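Local coordinates for nitrilotriacetate monooxygenase component B (Bacillus cereus ATCC 14579, PDB 3BPK), which probably serves as the FMN-binding flavin reductase component of a nitrilotriacetate monooxygenase system, at residues L171-G175 and R176-E180; I88-E91 and S92-A95; V64-A68 and G69-D73; S6-P9 and N10-T13; N103-P106 and N107-E110. All blocks are in the same frame, centred on the assembly; numbering follows the deposited sequence.

Contact 1 of 5, residues L171-G175 and R176-E180; sequences LYEKG and RIHAE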
loop_
_atom_site.group_PDB
_atom_site.type_symbol
_atom_site.label_atom_id
_atom_site.label_comp_id
_atom_site.label_asym_id
_atom_site.label_seq_id
_atom_site.Cartn_x
_atom_site.Cartn_y
_atom_site.Cartn_z
ATOM N N LEU B 171 -5.253 9.974 -20.758
ATOM C CA LEU B 171 -4.787 10.192 -19.377
ATOM C C LEU B 171 -3.339 10.641 -19.287
ATOM O O LEU B 171 -2.872 11.072 -18.238
ATOM C CB LEU B 171 -4.920 8.876 -18.551
ATOM C CG LEU B 171 -6.354 8.400 -18.362
ATOM C CD1 LEU B 171 -6.373 7.091 -17.572
ATOM C CD2 LEU B 171 -7.186 9.478 -17.670
ATOM N N TYR B 172 -2.602 10.505 -20.376
ATOM C CA TYR B 172 -1.156 10.639 -20.311
ATOM C C TYR B 172 -0.752 12.002 -20.843
ATOM O O TYR B 172 -1.222 12.401 -21.922
ATOM C CB TYR B 172 -0.545 9.532 -21.160
ATOM C CG TYR B 172 0.957 9.471 -21.157
ATOM C CD1 TYR B 172 1.644 8.543 -20.366
ATOM C CD2 TYR B 172 1.703 10.335 -21.957
ATOM C CE1 TYR B 172 3.011 8.472 -20.383
ATOM C CE2 TYR B 172 3.085 10.271 -21.980
ATOM C CZ TYR B 172 3.740 9.320 -21.201
ATOM O OH TYR B 172 5.115 9.259 -21.219
ATOM N N GLU B 173 0.061 12.723 -20.076
ATOM C CA GLU B 173 0.533 14.052 -20.491
ATOM C C GLU B 173 1.944 14.289 -19.973
ATOM O O GLU B 173 2.148 14.405 -18.759
ATOM C CB GLU B 173 -0.430 15.140 -19.981
ATOM C CG GLU B 173 0.106 16.594 -20.029
ATOM C CD GLU B 173 0.207 17.153 -21.429
ATOM O OE1 GLU B 173 -0.201 18.327 -21.625
ATOM O OE2 GLU B 173 0.700 16.437 -22.328
ATOM N N LYS B 174 2.913 14.361 -20.887
ATOM C CA LYS B 174 4.301 14.621 -20.542
ATOM C C LYS B 174 4.802 13.658 -19.455
ATOM O O LYS B 174 5.508 14.069 -18.520
ATOM C CB LYS B 174 4.468 16.073 -20.068
ATOM C CG LYS B 174 4.138 17.118 -21.141
ATOM C CD LYS B 174 4.621 18.487 -20.675
ATOM C CE LYS B 174 3.473 19.357 -20.215
ATOM N NZ LYS B 174 3.214 20.437 -21.245
ATOM N N GLY B 175 4.387 12.393 -19.549
ATOM C CA GLY B 175 4.903 11.369 -18.641
ATOM C C GLY B 175 4.112 11.245 -17.356
ATOM O O GLY B 175 4.418 10.404 -16.492
ATOM N N ARG B 176 3.100 12.089 -17.214
ATOM C CA ARG B 176 2.279 12.106 -16.027
ATOM C C ARG B 176 0.871 11.624 -16.337
ATOM O O ARG B 176 0.467 11.545 -17.489
ATOM C CB ARG B 176 2.247 13.514 -15.418
ATOM C CG ARG B 176 3.675 14.023 -15.080
ATOM C CD ARG B 176 3.665 15.226 -14.194
ATOM N NE ARG B 176 4.776 15.145 -13.226
ATOM C CZ ARG B 176 6.030 15.530 -13.447
ATOM N NH1 ARG B 176 6.394 16.045 -14.621
ATOM N NH2 ARG B 176 6.922 15.393 -12.477
ATOM N N ILE B 177 0.152 11.259 -15.280
ATOM C CA ILE B 177 -1.217 10.746 -15.384
ATOM C C ILE B 177 -2.194 11.770 -14.843
ATOM O O ILE B 177 -1.980 12.276 -13.737
ATOM C CB ILE B 177 -1.376 9.410 -14.551
ATOM C CG1 ILE B 177 -0.412 8.329 -15.057
ATOM C CG2 ILE B 177 -2.813 8.921 -14.547
ATOM C CD1 ILE B 177 -0.638 7.920 -16.517
ATOM N N HIS B 178 -3.254 12.063 -15.601
ATOM C CA HIS B 178 -4.299 12.981 -15.120
ATOM C C HIS B 178 -5.182 12.291 -14.115
ATOM O O HIS B 178 -6.039 11.488 -14.466
ATOM C CB HIS B 178 -5.165 13.527 -16.252
ATOM C CG HIS B 178 -4.445 14.493 -17.124
ATOM N ND1 HIS B 178 -4.487 14.429 -18.503
ATOM C CD2 HIS B 178 -3.645 15.539 -16.818
ATOM C CE1 HIS B 178 -3.754 15.404 -19.007
ATOM N NE2 HIS B 178 -3.230 16.091 -18.008
ATOM N N ALA B 179 -4.947 12.600 -12.838
ATOM C CA ALA B 179 -5.666 11.932 -11.752
ATOM C C ALA B 179 -7.183 12.118 -11.857
ATOM O O ALA B 179 -7.944 11.158 -11.666
ATOM C CB ALA B 179 -5.135 12.434 -10.387
ATOM N N GLU B 180 -7.633 13.334 -12.195
ATOM C CA GLU B 180 -9.081 13.542 -12.298
ATOM C C GLU B 180 -9.691 12.866 -13.523
ATOM O O GLU B 180 -10.873 12.522 -13.509
ATOM C CB GLU B 180 -9.472 15.022 -12.251
ATOM C CG GLU B 180 -10.055 15.466 -10.894
ATOM C CD GLU B 180 -11.259 14.624 -10.424
ATOM O OE1 GLU B 180 -11.250 14.198 -9.243
ATOM O OE2 GLU B 180 -12.193 14.367 -11.231
#

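Contact 2 of 5, residues I88-E91 and S92-A95; sequences ISDE and SYVA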
loop_
_atom_site.group_PDB
_atom_site.type_symbol
_atom_site.label_atom_id
_atom_site.label_comp_id
_atom_site.label_asym_id
_atom_site.label_seq_id
_atom_site.Cartn_x
_atom_site.Cartn_y
_atom_site.Cartn_z
ATOM N N ILE B 88 -5.154 -0.790 -12.604
ATOM C CA ILE B 88 -5.665 0.279 -11.729
ATOM C C ILE B 88 -7.201 0.237 -11.772
ATOM O O ILE B 88 -7.823 0.123 -12.846
ATOM C CB ILE B 88 -5.184 1.662 -12.220
ATOM C CG1 ILE B 88 -3.646 1.719 -12.191
ATOM C CG2 ILE B 88 -5.806 2.798 -11.394
ATOM C CD1 ILE B 88 -3.027 1.353 -10.845
ATOM N N SER B 89 -7.806 0.286 -10.592
ATOM C CA SER B 89 -9.273 0.290 -10.458
ATOM C C SER B 89 -9.799 1.702 -10.517
ATOM O O SER B 89 -9.299 2.605 -9.839
ATOM C CB SER B 89 -9.700 -0.360 -9.119
ATOM O OG SER B 89 -9.221 -1.681 -9.021
ATOM N N ASP B 90 -10.850 1.882 -11.305
ATOM C CA ASP B 90 -11.403 3.218 -11.484
ATOM C C ASP B 90 -12.929 3.213 -11.595
ATOM O O ASP B 90 -13.558 2.136 -11.703
ATOM C CB ASP B 90 -10.707 3.969 -12.643
ATOM C CG ASP B 90 -11.082 3.438 -14.010
ATOM O OD1 ASP B 90 -12.283 3.158 -14.249
ATOM O OD2 ASP B 90 -10.165 3.326 -14.853
ATOM N N GLU B 91 -13.529 4.409 -11.527
ATOM C CA GLU B 91 -14.994 4.508 -11.499
ATOM C C GLU B 91 -15.653 3.884 -12.743
ATOM O O GLU B 91 -16.809 3.414 -12.652
ATOM C CB GLU B 91 -15.418 5.962 -11.369
ATOM C CG GLU B 91 -15.045 6.593 -10.025
ATOM C CD GLU B 91 -15.565 8.022 -9.851
ATOM O OE1 GLU B 91 -16.644 8.352 -10.428
ATOM O OE2 GLU B 91 -14.892 8.821 -9.164
ATOM N N SER B 92 -14.924 3.811 -13.864
ATOM C CA SER B 92 -15.557 3.337 -15.130
ATOM C C SER B 92 -15.849 1.842 -15.120
ATOM O O SER B 92 -16.643 1.365 -15.919
ATOM C CB SER B 92 -14.712 3.681 -16.355
ATOM O OG SER B 92 -13.509 2.910 -16.434
ATOM N N TYR B 93 -15.197 1.077 -14.244
ATOM C CA TYR B 93 -15.453 -0.375 -14.230
ATOM C C TYR B 93 -15.478 -0.981 -12.826
ATOM O O TYR B 93 -15.466 -2.196 -12.688
ATOM C CB TYR B 93 -14.539 -1.147 -15.214
ATOM C CG TYR B 93 -13.095 -1.365 -14.810
ATOM C CD1 TYR B 93 -12.601 -2.674 -14.636
ATOM C CD2 TYR B 93 -12.218 -0.292 -14.635
ATOM C CE1 TYR B 93 -11.295 -2.908 -14.279
ATOM C CE2 TYR B 93 -10.862 -0.524 -14.248
ATOM C CZ TYR B 93 -10.432 -1.841 -14.088
ATOM O OH TYR B 93 -9.136 -2.123 -13.707
ATOM N N VAL B 94 -15.563 -0.130 -11.788
ATOM C CA VAL B 94 -15.621 -0.645 -10.424
ATOM C C VAL B 94 -16.849 -1.541 -10.176
ATOM O O VAL B 94 -16.788 -2.476 -9.383
ATOM C CB VAL B 94 -15.503 0.492 -9.360
ATOM C CG1 VAL B 94 -16.716 1.473 -9.473
ATOM C CG2 VAL B 94 -15.348 -0.097 -7.955
ATOM N N ALA B 95 -17.947 -1.278 -10.889
ATOM C CA ALA B 95 -19.094 -2.185 -10.770
ATOM C C ALA B 95 -18.714 -3.638 -11.130
ATOM O O ALA B 95 -19.070 -4.575 -10.393
ATOM C CB ALA B 95 -20.313 -1.688 -11.594
HETATM O O HOH W 1 -18.495 1.126 -12.623
#

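Contact 3 of 5, residues V64-A68 and G69-D73; sequences VQRKA and GERKD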
loop_
_atom_site.group_PDB
_atom_site.type_symbol
_atom_site.label_atom_id
_atom_site.label_comp_id
_atom_site.label_asym_id
_atom_site.label_seq_id
_atom_site.Cartn_x
_atom_site.Cartn_y
_atom_site.Cartn_z
ATOM N N VAL B 64 -1.766 -10.951 -0.646
ATOM C CA VAL B 64 -2.924 -11.817 -0.927
ATOM C C VAL B 64 -3.102 -12.768 0.272
ATOM O O VAL B 64 -2.182 -13.513 0.622
ATOM C CB VAL B 64 -2.697 -12.640 -2.221
ATOM C CG1 VAL B 64 -3.911 -13.569 -2.506
ATOM C CG2 VAL B 64 -2.488 -11.678 -3.399
ATOM N N GLN B 65 -4.264 -12.716 0.907
ATOM C CA GLN B 65 -4.452 -13.520 2.139
ATOM C C GLN B 65 -4.572 -14.992 1.781
ATOM O O GLN B 65 -5.076 -15.337 0.701
ATOM C CB GLN B 65 -5.698 -13.052 2.906
ATOM C CG GLN B 65 -5.637 -11.559 3.311
ATOM C CD GLN B 65 -4.309 -11.180 4.024
ATOM O OE1 GLN B 65 -3.956 -11.749 5.090
ATOM N NE2 GLN B 65 -3.579 -10.216 3.450
ATOM N N ARG B 66 -4.157 -15.863 2.707
ATOM C CA ARG B 66 -4.342 -17.312 2.557
ATOM C C ARG B 66 -5.678 -17.692 3.177
ATOM O O ARG B 66 -6.304 -16.872 3.862
ATOM C CB ARG B 66 -3.198 -18.071 3.218
ATOM C CG ARG B 66 -1.861 -17.892 2.515
ATOM C CD ARG B 66 -1.003 -19.079 2.754
ATOM N NE ARG B 66 0.308 -18.931 2.170
ATOM C CZ ARG B 66 1.278 -19.846 2.215
ATOM N NH1 ARG B 66 1.081 -21.027 2.825
ATOM N NH2 ARG B 66 2.448 -19.583 1.658
ATOM N N LYS B 67 -6.131 -18.907 2.876
ATOM C CA LYS B 67 -7.309 -19.459 3.545
ATOM C C LYS B 67 -6.852 -20.665 4.346
ATOM O O LYS B 67 -6.389 -21.666 3.803
ATOM C CB LYS B 67 -8.430 -19.801 2.564
ATOM C CG LYS B 67 -9.146 -18.570 1.996
ATOM C CD LYS B 67 -10.613 -18.858 1.686
ATOM C CE LYS B 67 -11.273 -17.724 0.906
ATOM N NZ LYS B 67 -11.653 -16.535 1.742
ATOM N N ALA B 68 -6.947 -20.525 5.670
ATOM C CA ALA B 68 -6.472 -21.559 6.589
ATOM C C ALA B 68 -5.087 -22.099 6.171
ATOM O O ALA B 68 -4.855 -23.315 6.084
ATOM C CB ALA B 68 -7.522 -22.694 6.710
ATOM N N GLY B 69 -4.160 -21.183 5.880
ATOM C CA GLY B 69 -2.787 -21.575 5.610
ATOM C C GLY B 69 -2.506 -21.988 4.172
ATOM O O GLY B 69 -1.361 -22.311 3.839
ATOM N N GLU B 70 -3.549 -22.013 3.335
ATOM C CA GLU B 70 -3.381 -22.368 1.921
ATOM C C GLU B 70 -3.489 -21.154 0.995
ATOM O O GLU B 70 -4.363 -20.308 1.160
ATOM C CB GLU B 70 -4.387 -23.424 1.476
ATOM C CG GLU B 70 -4.378 -24.739 2.302
ATOM C CD GLU B 70 -3.059 -25.493 2.266
ATOM O OE1 GLU B 70 -2.344 -25.465 1.231
ATOM O OE2 GLU B 70 -2.726 -26.139 3.285
ATOM N N ARG B 71 -2.591 -21.105 0.021
ATOM C CA ARG B 71 -2.582 -20.003 -0.973
ATOM C C ARG B 71 -3.893 -19.893 -1.739
ATOM O O ARG B 71 -4.447 -20.913 -2.141
ATOM C CB ARG B 71 -1.454 -20.195 -1.973
ATOM C CG ARG B 71 -0.063 -20.103 -1.380
ATOM C CD ARG B 71 0.993 -20.247 -2.441
ATOM N NE ARG B 71 2.354 -20.137 -1.920
ATOM C CZ ARG B 71 3.062 -21.160 -1.428
ATOM N NH1 ARG B 71 2.548 -22.388 -1.370
ATOM N NH2 ARG B 71 4.292 -20.954 -0.968
ATOM N N LYS B 72 -4.361 -18.654 -1.938
ATOM C CA LYS B 72 -5.520 -18.328 -2.771
ATOM C C LYS B 72 -5.126 -18.513 -4.236
ATOM O O LYS B 72 -3.925 -18.560 -4.551
ATOM C CB LYS B 72 -5.981 -16.885 -2.508
ATOM C CG LYS B 72 -7.127 -16.809 -1.495
ATOM C CD LYS B 72 -7.402 -15.411 -0.962
ATOM C CE LYS B 72 -8.345 -15.500 0.251
ATOM N NZ LYS B 72 -9.107 -14.252 0.527
ATOM N N ASP B 73 -6.120 -18.613 -5.127
ATOM C CA ASP B 73 -5.890 -18.798 -6.554
ATOM C C ASP B 73 -4.881 -17.782 -7.108
ATOM O O ASP B 73 -3.954 -18.128 -7.853
ATOM C CB ASP B 73 -7.211 -18.642 -7.315
ATOM C CG ASP B 73 -8.114 -19.870 -7.202
ATOM O OD1 ASP B 73 -7.645 -20.933 -6.760
ATOM O OD2 ASP B 73 -9.296 -19.761 -7.570
#

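Contact 4 of 5, residues S6-P9 and N10-T13; sequences SINP and NEQT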
loop_
_atom_site.group_PDB
_atom_site.type_symbol
_atom_site.label_atom_id
_atom_site.label_comp_id
_atom_site.label_asym_id
_atom_site.label_seq_id
_atom_site.Cartn_x
_atom_site.Cartn_y
_atom_site.Cartn_z
ATOM N N SER B 6 -5.628 3.339 24.343
ATOM C CA SER B 6 -4.582 2.334 24.120
ATOM C C SER B 6 -5.235 0.994 23.868
ATOM O O SER B 6 -6.054 0.530 24.681
ATOM C CB SER B 6 -3.687 2.202 25.352
ATOM O OG SER B 6 -2.778 1.117 25.184
ATOM N N ILE B 7 -4.890 0.363 22.735
ATOM C CA ILE B 7 -5.508 -0.913 22.373
ATOM C C ILE B 7 -4.425 -1.939 22.091
ATOM O O ILE B 7 -3.553 -1.745 21.241
ATOM C CB ILE B 7 -6.510 -0.793 21.158
ATOM C CG1 ILE B 7 -7.613 0.217 21.498
ATOM C CG2 ILE B 7 -7.076 -2.147 20.735
ATOM C CD1 ILE B 7 -8.500 0.596 20.313
ATOM N N ASN B 8 -4.456 -3.011 22.871
ATOM C CA ASN B 8 -3.472 -4.072 22.736
ATOM C C ASN B 8 -3.971 -5.159 21.768
ATOM O O ASN B 8 -4.989 -5.791 22.019
ATOM C CB ASN B 8 -3.212 -4.663 24.136
ATOM C CG ASN B 8 -2.109 -5.738 24.143
ATOM O OD1 ASN B 8 -1.771 -6.351 23.109
ATOM N ND2 ASN B 8 -1.543 -5.985 25.334
ATOM N N PRO B 9 -3.258 -5.388 20.637
ATOM C CA PRO B 9 -3.787 -6.348 19.675
ATOM C C PRO B 9 -3.874 -7.793 20.223
ATOM O O PRO B 9 -4.654 -8.614 19.717
ATOM C CB PRO B 9 -2.789 -6.271 18.494
ATOM C CG PRO B 9 -1.487 -5.774 19.119
ATOM C CD PRO B 9 -1.955 -4.818 20.230
ATOM N N ASN B 10 -3.077 -8.086 21.251
ATOM C CA ASN B 10 -3.133 -9.381 21.914
ATOM C C ASN B 10 -4.387 -9.584 22.777
ATOM O O ASN B 10 -4.697 -10.733 23.140
ATOM C CB ASN B 10 -1.869 -9.575 22.763
ATOM C CG ASN B 10 -0.604 -9.619 21.920
ATOM O OD1 ASN B 10 0.374 -8.939 22.225
ATOM N ND2 ASN B 10 -0.626 -10.395 20.848
ATOM N N GLU B 11 -5.101 -8.491 23.077
ATOM C CA GLU B 11 -6.301 -8.523 23.913
ATOM C C GLU B 11 -7.588 -8.357 23.125
ATOM O O GLU B 11 -8.649 -8.088 23.681
ATOM C CB GLU B 11 -6.215 -7.468 25.025
ATOM C CG GLU B 11 -5.106 -7.721 25.998
ATOM C CD GLU B 11 -4.924 -6.586 27.009
ATOM O OE1 GLU B 11 -4.053 -6.766 27.890
ATOM O OE2 GLU B 11 -5.632 -5.541 26.928
ATOM N N GLN B 12 -7.502 -8.503 21.803
ATOM C CA GLN B 12 -8.711 -8.506 21.012
ATOM C C GLN B 12 -8.574 -9.513 19.900
ATOM O O GLN B 12 -7.498 -10.077 19.716
ATOM C CB GLN B 12 -9.052 -7.113 20.506
ATOM C CG GLN B 12 -7.941 -6.421 19.744
ATOM C CD GLN B 12 -8.414 -5.083 19.217
ATOM O OE1 GLN B 12 -9.342 -4.473 19.769
ATOM N NE2 GLN B 12 -7.751 -4.590 18.162
ATOM N N THR B 13 -9.673 -9.767 19.192
ATOM C CA THR B 13 -9.695 -10.833 18.190
ATOM C C THR B 13 -9.051 -10.412 16.870
ATOM O O THR B 13 -8.840 -9.221 16.605
ATOM C CB THR B 13 -11.124 -11.265 17.842
ATOM O OG1 THR B 13 -11.813 -10.171 17.233
ATOM C CG2 THR B 13 -11.895 -11.749 19.118
HETATM O O HOH W 2 -6.568 -3.705 24.698
HETATM O O HOH W 3 -2.384 -3.846 27.524
HETATM O O HOH W 4 0.271 -8.543 25.638
#

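Contact 5 of 5, residues N103-P106 and N107-E110; sequences NLPP and NESE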
loop_
_atom_site.group_PDB
_atom_site.type_symbol
_atom_site.label_atom_id
_atom_site.label_comp_id
_atom_site.label_asym_id
_atom_site.label_seq_id
_atom_site.Cartn_x
_atom_site.Cartn_y
_atom_site.Cartn_z
ATOM N N ASN B 103 -16.927 -15.283 -4.251
ATOM C CA ASN B 103 -16.187 -16.538 -4.333
ATOM C C ASN B 103 -16.843 -17.573 -5.237
ATOM O O ASN B 103 -17.856 -18.197 -4.893
ATOM C CB ASN B 103 -15.903 -17.109 -2.946
ATOM C CG ASN B 103 -14.790 -18.132 -2.959
ATOM O OD1 ASN B 103 -13.609 -17.780 -2.974
ATOM N ND2 ASN B 103 -15.157 -19.410 -2.943
ATOM N N LEU B 104 -16.263 -17.706 -6.425
ATOM C CA LEU B 104 -16.551 -18.785 -7.352
ATOM C C LEU B 104 -15.758 -20.015 -6.924
ATOM O O LEU B 104 -14.721 -19.893 -6.237
ATOM C CB LEU B 104 -16.097 -18.394 -8.770
ATOM C CG LEU B 104 -16.810 -17.218 -9.427
ATOM C CD1 LEU B 104 -16.434 -17.114 -10.906
ATOM C CD2 LEU B 104 -18.315 -17.375 -9.286
ATOM N N PRO B 105 -16.217 -21.200 -7.347
ATOM C CA PRO B 105 -15.361 -22.365 -7.252
ATOM C C PRO B 105 -14.050 -22.119 -8.000
ATOM O O PRO B 105 -14.027 -21.321 -8.958
ATOM C CB PRO B 105 -16.162 -23.456 -7.979
ATOM C CG PRO B 105 -17.578 -23.005 -7.958
ATOM C CD PRO B 105 -17.543 -21.508 -7.922
ATOM N N PRO B 106 -12.964 -22.794 -7.589
ATOM C CA PRO B 106 -11.703 -22.702 -8.322
ATOM C C PRO B 106 -11.909 -23.048 -9.795
ATOM O O PRO B 106 -12.804 -23.860 -10.161
ATOM C CB PRO B 106 -10.810 -23.763 -7.665
ATOM C CG PRO B 106 -11.711 -24.587 -6.803
ATOM C CD PRO B 106 -12.860 -23.705 -6.429
ATOM N N ASN B 107 -11.086 -22.417 -10.631
ATOM C CA ASN B 107 -11.066 -22.707 -12.044
ATOM C C ASN B 107 -12.358 -22.285 -12.757
ATOM O O ASN B 107 -12.784 -22.912 -13.729
ATOM C CB ASN B 107 -10.752 -24.190 -12.256
ATOM C CG ASN B 107 -10.016 -24.441 -13.522
ATOM O OD1 ASN B 107 -9.127 -23.664 -13.908
ATOM N ND2 ASN B 107 -10.339 -25.546 -14.177
ATOM N N GLU B 108 -12.969 -21.217 -12.246
ATOM C CA GLU B 108 -14.044 -20.484 -12.924
ATOM C C GLU B 108 -13.610 -19.019 -13.092
ATOM O O GLU B 108 -13.070 -18.404 -12.161
ATOM C CB GLU B 108 -15.360 -20.524 -12.152
ATOM C CG GLU B 108 -15.944 -21.896 -11.984
ATOM C CD GLU B 108 -16.483 -22.502 -13.287
ATOM O OE1 GLU B 108 -16.685 -21.800 -14.319
ATOM O OE2 GLU B 108 -16.669 -23.734 -13.260
ATOM N N SER B 109 -13.834 -18.461 -14.269
ATOM C CA SER B 109 -13.309 -17.133 -14.587
ATOM C C SER B 109 -14.215 -16.027 -14.077
ATOM O O SER B 109 -15.315 -15.816 -14.614
ATOM C CB SER B 109 -13.150 -16.978 -16.106
ATOM O OG SER B 109 -12.733 -15.648 -16.432
ATOM N N GLU B 110 -13.734 -15.263 -13.090
ATOM C CA GLU B 110 -14.491 -14.106 -12.625
ATOM C C GLU B 110 -14.576 -13.067 -13.723
ATOM O O GLU B 110 -15.502 -12.271 -13.757
ATOM C CB GLU B 110 -13.817 -13.463 -11.410
ATOM C CG GLU B 110 -13.762 -14.340 -10.168
ATOM C CD GLU B 110 -12.518 -15.230 -10.092
ATOM O OE1 GLU B 110 -11.748 -15.357 -11.080
ATOM O OE2 GLU B 110 -12.324 -15.827 -9.008
HETATM O O HOH W 5 -14.490 -15.914 -7.254
HETATM O O HOH W 6 -12.401 -19.343 -9.660
#

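Contact 1 of 5, residues L171-G175 and R176-E180
Leu171 and His178 close the open end of a two-residue beta hairpin, where Leu171 O accepts the backbone N-H of His178 (N to O 2.8 Å). The same oxygen lies 3.3 Å from Ile177 CA in a CA-H...O contact. Tyr172 comes next and faces Ile177 as an antiparallel non-hydrogen-bonded pair. Both side chains leave by the same face and touch Val167 of strand 155-168; Tyr172 also packs on Leu5, and Ile177 on Gly23, of the second subunit. Glu173 and Arg176 form the hydrogen-bonded pair, with side chains on the other face. Glu173 N reaches Arg176 O at 2.9 Å; in return Arg176 N meets Glu173 O, also at 2.9 Å. Beyond Glu173 CB lies the His178 ring, but both residues have two conformers, which leaves that touch doubtful. Lys174 and Gly175 occupy the corners of a type I' turn, both with positive phi. The carbonyl O of Lys174 accepts a bond from Lys19 of the second subunit, which ties the hairpin tip to the dimer partner. At the backbone angles of Gly175 (phi 88°) a beta carbon would collide with the carbonyl O of Lys174. Across the strands a second CA-H...O contact accompanies the paired amides: Tyr172 CA lies 3.4 Å from Arg176 O, the oxygen that also accepts Glu173 N.

Contact 2 of 5, residues I88-E91 and S92-A95
Asp90 and Tyr93 are the ends of a beta turn with type I backbone angles at Glu91 and Ser92, closed by Tyr93 N to Asp90 O at 3.2 Å with 161° at the hydrogen. The Asp90 carboxylate closes a second ring on the same backbone. Asp90 OD1 accepts Ser92 OG at 2.5 Å on its syn lone pair, a short bond. On its anti side, somewhat out of the carboxylate plane, it receives Ser92 N at 2.7 Å. Two donors thus hold this oxygen, and Asn133 binds OD2, so the rotation of the carboxylate is fixed from both oxygens. The Tyr93 ring turns back toward Ile88 because CG sits between the backbone N and the carbonyl carbon (chi1 76°). Its hydroxyl then donates to Ile88 O, OH to O 2.7 Å, from above the carbonyl plane. Asp90 OD1 comes to the ring edge, 3.5 Å from Tyr93 CD2, with carboxylate and ring planes 77° apart. Asp90 N, buried here, has no partner in the model. Water 1 links Glu91 O at 2.8 Å to Ala95 N. Val94 CG1 lies 3.7 Å from Glu91 O, while the same side chain packs on Leu202 of the second subunit. Asp90 OD1 bound to the N-H two residues on defines an Asx turn, here leading from strand 83-88 into helix 94-100.

Contact 3 of 5, residues V64-A68 and G69-D73
Arg66 and Arg71 run side by side and point the same way, their guanidinium planes 42° apart. Each covers part of the other: Arg71 CG stands 3.6 Å above one face of the Arg66 guanidinium, and Arg66 NH2 sits 3.3 Å above a face of the Arg71 group, both offset toward the rim. Arg66 reaches this place with a chain extended from CG to NE. Its NH1 donates to Gly69 O, N to O 2.9 Å, with the acceptor near the guanidinium plane but the donor above the carbonyl plane. This bond ties the side chain across the type I' turn from Lys67 to Glu70, which is closed by Lys67 N to Glu70 O at 2.8 Å and by Glu70 N to Lys67 O at 2.9 Å. Gly69 has phi 85°, where a CB would run into Ala68 O. Lys72 CB points toward 64-68, and its chain passes Gln65 O and crosses Lys67 at a slant, but both lysines have two conformers, so the closeness of their tips is doubtful. Gln65 itself binds Val53 O of the second subunit through NE2. Arg66 NH2 and Arg71 NH2, 3.5 Å apart, belong to two guanidinium groups gathered at Asp156, which forms a salt bridge with Arg66 NE and a long, weak ion pair with Arg71 NE. Its negative charge probably stabilises their close packing.

Contact 4 of 5, residues S6-P9 and N10-T13
Asn8 has CG anti to its backbone N (chi1 -176°), which carries the amide oxygen forward over Pro9 to the backbone of Asn10. There Asn8 OD1 accepts Asn10 N at 2.9 Å, with 146° at the hydrogen and the donor above the amide plane, the bond of an Asx turn. Around the same residues Glu11 N binds Asn8 O at 2.9 Å, and the angles of Pro9 and Asn10 are those of a type I turn. Glu11, extended beyond CG, crosses Asn8 at about a right angle, its carboxylate turned 29° from the amide plane. Water 2 joins the two residues, accepting from Asn8 N at 2.9 Å and donating to Glu11 OE2 at 3.0 Å; the links from waters 3 and 4 to Glu11 and Asn10 are weak. Gln12 lays its amide against Ile7, OE1 being 3.4 Å from Ile7 CG2, while NE2 bonds to Asn17. The turn joins strand 4-7 to helix 14-24: Thr13 OG1 caps Asp16 N, Asn17 also binds Pro9 O, and Ser6 and Ile7 pair with a strand of the second subunit, whose Val163 packs on Pro9.

Contact 5 of 5, residues N103-P106 and N107-E110
Leu104 and Glu108 meet across a proline-bearing turn that leads into the short helix 110-113. Pro106 and Asn107 hold the corners with angles close to a type II turn, Asn107 having a positive phi of 67°. The closing bond, Glu108 N to Pro105 O, is weak: 3.5 Å long and bent to 126° at the hydrogen. Water 6 bridges the two limbs, donating to Pro105 O at 2.7 Å and to Glu108 O at 2.8 Å. The side chains of Leu104 and Glu108 cross at about a right angle. One Leu104 methyl does the touching, with CD1 3.8 Å from Glu108 CB and 3.9 Å from Glu110 CG; it thus rests on aliphatic carbons of both acidic residues. In the conformer given, Asn107 OD1 is bound by Thr37. Ser109 OG pairs with Leu42 O and caps the helix at Glu112 N. Glu110, bent at chi2, divides its carboxylate: OE1 is held by Asn43 and by the backbone N of Gly44, whereas OE2 takes a hydrogen bond from water 5 at 2.8 Å, and that water accepts from Leu104 N at 2.7 Å.

How the contacts relate
All five contacts are local turns, and each leads toward a helix. Contacts 1 and 3 share the type I' turn with glycine at its second corner, whereas contacts 2 and 4 share an Asx turn, formed by aspartate in one and asparagine in the other. Contacts 1 and 2 are partly buried; contact 2, whose centre lies about 12 Å from the centre of the chain, ties its carboxylate and tyrosine hydroxyl to protein atoms. Contacts 3, 4 and 5 lie at the surface: 4 and 5 rely more on water bridges, while 3 is dominated by basic groups. Contact 3 touches contact 5, with Asp73 OD2 3.9 Å from Pro106 CA. The second subunit reaches contacts 1 to 4 but not contact 5.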